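Local coordinates for protein Dye type peroxidase A (PDB 6GZW) that probably uses its haem and hydrogen peroxide to oxidise dyes and other substrates, as a dye-decolourising (DyP-type) peroxidase, at residues 186-199 with 290-302. Sequence-based numbering, arbitrary orientation.
Sequences RNPKPGEADFDRRI and RPDQNGGAAMVRR. With HEM (protoporphyrin IX containing Fe), chain C.
The haem pocket of the C-terminal half of this DyP-type peroxidase is lined here by R186 and R301, with R290 stacked behind R186. The R186 chain, turned at chi2 (-109°) and chi3, brings its guanidinium edge to one propionate, with NE 2.7 Å from HEM O1D and NH2 bonded to HEM O2D. The guanidinium of R290 lies flat against one face of that group, centres 4.0 Å apart, while its NE and NH2 grip the D292 carboxylate side-on, NH2 to OD2 at 3.0 Å. With an alanine at R290, the R186 guanidinium would probably lose the flat group stacked on it, and D292 its salt-bridge partner, though Q293 NE2 still donates to OD1. R301 lays its guanidinium face on the porphyrin, turning NH1 and NH2 to HEM O2A of the other propionate; NH1 also meets the iron-bound water. Its backbone N donates to N187 OD1 at 2.8 Å, tying the two segments together at the edge strand 300-310. Away from the haem, V300 CG2 packs against F195 CE1 at 3.6 Å and against I199 CD1. The R198 guanidinium has D194 OD2 over one face, a contact of charges alone, and A298 CB over the opposite face. The O1D/O2D propionate on R186 and D292 on R290 thus probably offset the like charges of the stacked pair, and each propionate is held by an arginine side chain from a different segment.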
# COMPACT_ATOMS: atom_id res chain seq x y z
N ARG A 186 -7.31 -8.89 -22.34
CA ARG A 186 -6.85 -8.66 -23.72
C ARG A 186 -5.55 -7.85 -23.79
O ARG A 186 -5.38 -6.97 -24.62
CB ARG A 186 -7.97 -8.06 -24.56
CG ARG A 186 -9.12 -9.08 -24.82
CD ARG A 186 -9.18 -9.57 -26.28
NE ARG A 186 -9.25 -8.41 -27.16
CZ ARG A 186 -9.12 -8.45 -28.49
NH1 ARG A 186 -8.94 -9.60 -29.11
NH2 ARG A 186 -9.15 -7.32 -29.18
N ASN A 187 -4.64 -8.18 -22.89
CA ASN A 187 -3.35 -7.52 -22.87
C ASN A 187 -2.46 -8.30 -23.82
O ASN A 187 -2.32 -9.51 -23.64
CB ASN A 187 -2.78 -7.55 -21.45
CG ASN A 187 -1.53 -6.72 -21.30
OD1 ASN A 187 -1.41 -5.63 -21.88
ND2 ASN A 187 -0.61 -7.20 -20.46
N PRO A 188 -1.84 -7.60 -24.80
CA PRO A 188 -0.86 -8.29 -25.67
C PRO A 188 0.29 -8.92 -24.89
O PRO A 188 0.70 -8.42 -23.83
CB PRO A 188 -0.38 -7.19 -26.62
CG PRO A 188 -1.48 -6.18 -26.63
CD PRO A 188 -2.05 -6.21 -25.23
N LYS A 189 0.79 -10.06 -25.39
CA LYS A 189 1.77 -10.89 -24.69
C LYS A 189 2.89 -11.28 -25.67
O LYS A 189 2.64 -11.35 -26.87
CB LYS A 189 1.09 -12.15 -24.12
CG LYS A 189 0.30 -11.90 -22.83
CD LYS A 189 -0.64 -13.05 -22.49
CE LYS A 189 -1.89 -13.09 -23.35
NZ LYS A 189 -3.01 -13.81 -22.68
N PRO A 190 4.12 -11.51 -25.15
CA PRO A 190 5.15 -12.10 -26.00
C PRO A 190 4.68 -13.45 -26.53
O PRO A 190 4.03 -14.22 -25.80
CB PRO A 190 6.34 -12.26 -25.05
CG PRO A 190 6.13 -11.22 -24.01
CD PRO A 190 4.64 -11.18 -23.82
N GLY A 191 4.97 -13.73 -27.78
CA GLY A 191 4.44 -14.92 -28.42
C GLY A 191 3.32 -14.67 -29.42
O GLY A 191 3.01 -15.58 -30.18
N GLU A 192 2.72 -13.48 -29.42
CA GLU A 192 1.72 -13.09 -30.41
C GLU A 192 2.44 -12.35 -31.54
O GLU A 192 3.37 -11.59 -31.28
CB GLU A 192 0.62 -12.26 -29.72
CG GLU A 192 0.02 -12.98 -28.51
CD GLU A 192 -0.90 -12.12 -27.64
OE1 GLU A 192 -1.11 -10.92 -27.95
OE2 GLU A 192 -1.41 -12.65 -26.62
N ALA A 193 2.02 -12.58 -32.79
CA ALA A 193 2.84 -12.23 -34.00
C ALA A 193 3.22 -10.75 -34.18
O ALA A 193 4.30 -10.41 -34.72
CB ALA A 193 2.19 -12.75 -35.27
N ASP A 194 2.33 -9.88 -33.71
CA ASP A 194 2.49 -8.44 -33.88
C ASP A 194 2.99 -7.80 -32.57
O ASP A 194 3.09 -6.58 -32.49
CB ASP A 194 1.17 -7.80 -34.35
CG ASP A 194 -0.04 -8.31 -33.60
OD1 ASP A 194 0.09 -9.10 -32.61
OD2 ASP A 194 -1.16 -7.95 -34.03
N PHE A 195 3.35 -8.63 -31.58
CA PHE A 195 3.72 -8.09 -30.26
C PHE A 195 4.91 -7.14 -30.30
O PHE A 195 4.80 -5.99 -29.89
CB PHE A 195 4.00 -9.20 -29.26
CG PHE A 195 4.29 -8.67 -27.89
CD1 PHE A 195 3.25 -8.27 -27.07
CD2 PHE A 195 5.58 -8.52 -27.45
CE1 PHE A 195 3.49 -7.78 -25.80
CE2 PHE A 195 5.83 -8.02 -26.18
CZ PHE A 195 4.78 -7.64 -25.36
N ASP A 196 6.06 -7.60 -30.78
CA ASP A 196 7.25 -6.75 -30.85
C ASP A 196 7.01 -5.46 -31.63
O ASP A 196 7.38 -4.37 -31.19
CB ASP A 196 8.43 -7.49 -31.49
CG ASP A 196 9.10 -8.48 -30.56
OD1 ASP A 196 8.47 -9.01 -29.61
OD2 ASP A 196 10.30 -8.73 -30.79
N ARG A 197 6.38 -5.58 -32.80
CA ARG A 197 6.05 -4.39 -33.56
C ARG A 197 5.18 -3.41 -32.76
O ARG A 197 5.37 -2.18 -32.86
CB ARG A 197 5.36 -4.72 -34.91
CG ARG A 197 5.03 -3.47 -35.72
CD ARG A 197 4.59 -3.69 -37.16
NE ARG A 197 3.36 -4.48 -37.28
CZ ARG A 197 3.30 -5.81 -37.47
NH1 ARG A 197 4.39 -6.57 -37.55
NH2 ARG A 197 2.11 -6.38 -37.58
N ARG A 198 4.22 -3.93 -32.00
CA ARG A 198 3.26 -3.05 -31.29
C ARG A 198 3.91 -2.29 -30.13
O ARG A 198 3.58 -1.13 -29.89
CB ARG A 198 2.09 -3.85 -30.77
CG ARG A 198 1.07 -4.23 -31.82
CD ARG A 198 0.17 -5.33 -31.32
NE ARG A 198 -1.11 -5.31 -32.03
CZ ARG A 198 -2.20 -5.98 -31.65
NH1 ARG A 198 -2.19 -6.77 -30.60
NH2 ARG A 198 -3.31 -5.83 -32.34
N ILE A 199 4.85 -2.94 -29.46
CA ILE A 199 5.29 -2.54 -28.14
C ILE A 199 6.71 -1.96 -28.11
O ILE A 199 6.97 -1.07 -27.32
CB ILE A 199 5.14 -3.73 -27.17
CG1 ILE A 199 3.69 -4.28 -27.18
CG2 ILE A 199 5.55 -3.36 -25.74
CD1 ILE A 199 2.62 -3.23 -27.04
N ARG A 290 -10.58 -1.67 -28.73
CA ARG A 290 -9.90 -2.76 -29.44
C ARG A 290 -9.01 -2.24 -30.58
O ARG A 290 -9.36 -1.26 -31.27
CB ARG A 290 -10.91 -3.75 -30.02
CG ARG A 290 -11.78 -4.53 -29.02
CD ARG A 290 -13.00 -5.14 -29.71
NE ARG A 290 -12.58 -6.13 -30.69
CZ ARG A 290 -12.47 -7.44 -30.49
NH1 ARG A 290 -12.73 -8.00 -29.30
NH2 ARG A 290 -12.05 -8.23 -31.49
N PRO A 291 -7.85 -2.90 -30.78
CA PRO A 291 -7.04 -2.51 -31.95
C PRO A 291 -7.83 -2.57 -33.27
O PRO A 291 -7.67 -1.67 -34.08
CB PRO A 291 -5.85 -3.50 -31.91
CG PRO A 291 -5.71 -3.87 -30.44
CD PRO A 291 -7.13 -3.86 -29.91
N ASP A 292 -8.72 -3.56 -33.43
CA ASP A 292 -9.52 -3.64 -34.67
C ASP A 292 -10.62 -2.54 -34.86
O ASP A 292 -11.22 -2.45 -35.94
CB ASP A 292 -10.04 -5.05 -34.92
CG ASP A 292 -11.07 -5.51 -33.92
OD1 ASP A 292 -11.66 -4.71 -33.16
OD2 ASP A 292 -11.29 -6.73 -33.93
N GLN A 293 -10.86 -1.72 -33.83
CA GLN A 293 -11.70 -0.51 -33.91
C GLN A 293 -10.92 0.79 -34.01
O GLN A 293 -11.52 1.86 -34.02
CB GLN A 293 -12.61 -0.47 -32.66
CG GLN A 293 -13.38 -1.75 -32.43
CD GLN A 293 -14.28 -2.07 -33.60
OE1 GLN A 293 -15.18 -1.29 -33.91
NE2 GLN A 293 -14.05 -3.21 -34.24
N ASN A 294 -9.59 0.71 -34.05
CA ASN A 294 -8.72 1.89 -34.03
C ASN A 294 -7.56 1.75 -35.01
O ASN A 294 -6.43 2.18 -34.74
CB ASN A 294 -8.18 2.07 -32.60
CG ASN A 294 -9.26 2.44 -31.62
OD1 ASN A 294 -9.73 3.58 -31.60
ND2 ASN A 294 -9.66 1.47 -30.79
N GLY A 295 -7.85 1.13 -36.16
CA GLY A 295 -6.86 0.98 -37.22
C GLY A 295 -5.56 0.33 -36.76
O GLY A 295 -4.50 0.67 -37.25
N GLY A 296 -5.65 -0.62 -35.82
CA GLY A 296 -4.50 -1.37 -35.38
C GLY A 296 -3.78 -0.77 -34.16
O GLY A 296 -2.83 -1.38 -33.68
N ALA A 297 -4.22 0.39 -33.67
CA ALA A 297 -3.62 0.98 -32.45
C ALA A 297 -3.72 0.01 -31.25
O ALA A 297 -4.77 -0.62 -31.03
CB ALA A 297 -4.29 2.29 -32.13
N ALA A 298 -2.62 -0.13 -30.52
CA ALA A 298 -2.51 -1.17 -29.50
C ALA A 298 -1.50 -0.75 -28.47
O ALA A 298 -0.66 0.11 -28.72
CB ALA A 298 -2.10 -2.50 -30.11
N MET A 299 -1.62 -1.35 -27.29
CA MET A 299 -0.71 -1.05 -26.19
C MET A 299 -0.72 -2.21 -25.22
O MET A 299 -1.70 -2.92 -25.11
CB MET A 299 -1.14 0.25 -25.50
CG MET A 299 -2.46 0.14 -24.71
SD MET A 299 -3.34 1.69 -24.56
CE MET A 299 -3.96 1.75 -26.24
N VAL A 300 0.37 -2.38 -24.48
CA VAL A 300 0.39 -3.22 -23.28
C VAL A 300 -0.06 -2.35 -22.11
O VAL A 300 0.31 -1.18 -22.03
CB VAL A 300 1.77 -3.86 -23.04
CG1 VAL A 300 1.99 -4.28 -21.59
CG2 VAL A 300 1.94 -5.08 -23.96
N ARG A 301 -0.94 -2.90 -21.30
CA ARG A 301 -1.43 -2.25 -20.08
C ARG A 301 -0.89 -3.01 -18.88
O ARG A 301 -0.97 -4.23 -18.82
CB ARG A 301 -2.96 -2.26 -20.07
CG ARG A 301 -3.55 -1.34 -21.14
CD ARG A 301 -5.05 -1.47 -21.26
NE ARG A 301 -5.38 -2.82 -21.72
CZ ARG A 301 -6.19 -3.69 -21.12
NH1 ARG A 301 -6.84 -3.42 -19.98
NH2 ARG A 301 -6.37 -4.88 -21.70
N ARG A 302 -0.31 -2.29 -17.92
CA ARG A 302 0.33 -2.93 -16.79
C ARG A 302 0.24 -1.96 -15.60
O ARG A 302 1.22 -1.31 -15.22
CB ARG A 302 1.79 -3.27 -17.14
CG ARG A 302 2.52 -4.14 -16.15
CD ARG A 302 3.97 -4.41 -16.55
NE ARG A 302 4.61 -5.14 -15.47
CZ ARG A 302 5.12 -4.59 -14.37
NH1 ARG A 302 5.10 -3.27 -14.18
NH2 ARG A 302 5.65 -5.39 -13.46
CHA HEM C . -9.85 -3.12 -21.74
CHB HEM C . -11.18 -0.97 -17.61
CHC HEM C . -8.83 3.04 -19.02
CHD HEM C . -7.52 0.89 -23.11
C1A HEM C . -10.41 -2.88 -20.51
C2A HEM C . -11.24 -3.81 -19.81
C3A HEM C . -11.60 -3.20 -18.66
C4A HEM C . -11.01 -1.89 -18.64
CMA HEM C . -12.45 -3.76 -17.54
CAA HEM C . -11.64 -5.21 -20.26
CBA HEM C . -10.74 -6.36 -19.86
CGA HEM C . -9.43 -6.30 -20.56
O1A HEM C . -9.26 -6.75 -21.73
O2A HEM C . -8.44 -5.76 -19.99
C1B HEM C . -10.62 0.32 -17.63
C2B HEM C . -10.72 1.26 -16.55
C3B HEM C . -10.08 2.40 -16.91
C4B HEM C . -9.54 2.13 -18.28
CMB HEM C . -11.46 1.03 -15.27
CAB HEM C . -9.82 3.63 -16.14
CBB HEM C . -9.76 3.68 -14.82
C1C HEM C . -8.30 2.84 -20.27
C2C HEM C . -7.57 3.81 -21.01
C3C HEM C . -7.20 3.19 -22.19
C4C HEM C . -7.70 1.84 -22.14
CMC HEM C . -7.26 5.22 -20.62
CAC HEM C . -6.48 3.74 -23.37
CBC HEM C . -6.37 5.03 -23.73
C1D HEM C . -8.02 -0.41 -22.99
C2D HEM C . -7.74 -1.41 -24.03
C3D HEM C . -8.39 -2.53 -23.66
C4D HEM C . -9.06 -2.18 -22.38
CMD HEM C . -6.85 -1.23 -25.26
CAD HEM C . -8.40 -3.84 -24.43
CBD HEM C . -9.45 -3.86 -25.54
CGD HEM C . -9.38 -5.14 -26.31
O1D HEM C . -10.13 -6.11 -26.02
O2D HEM C . -8.55 -5.24 -27.24
NA HEM C . -10.36 -1.67 -19.83
NB HEM C . -9.94 0.90 -18.63
NC HEM C . -8.43 1.69 -20.98
ND HEM C . -8.89 -0.87 -22.07
FE HEM C . -9.42 -0.01 -20.42
O HOH W 1 -8.41 -6.41 -32.11
O HOH W 2 1.08 -0.24 -30.72
O HOH W 3 -2.03 -3.69 -34.32
O HOH W 4 -7.75 -0.59 -19.53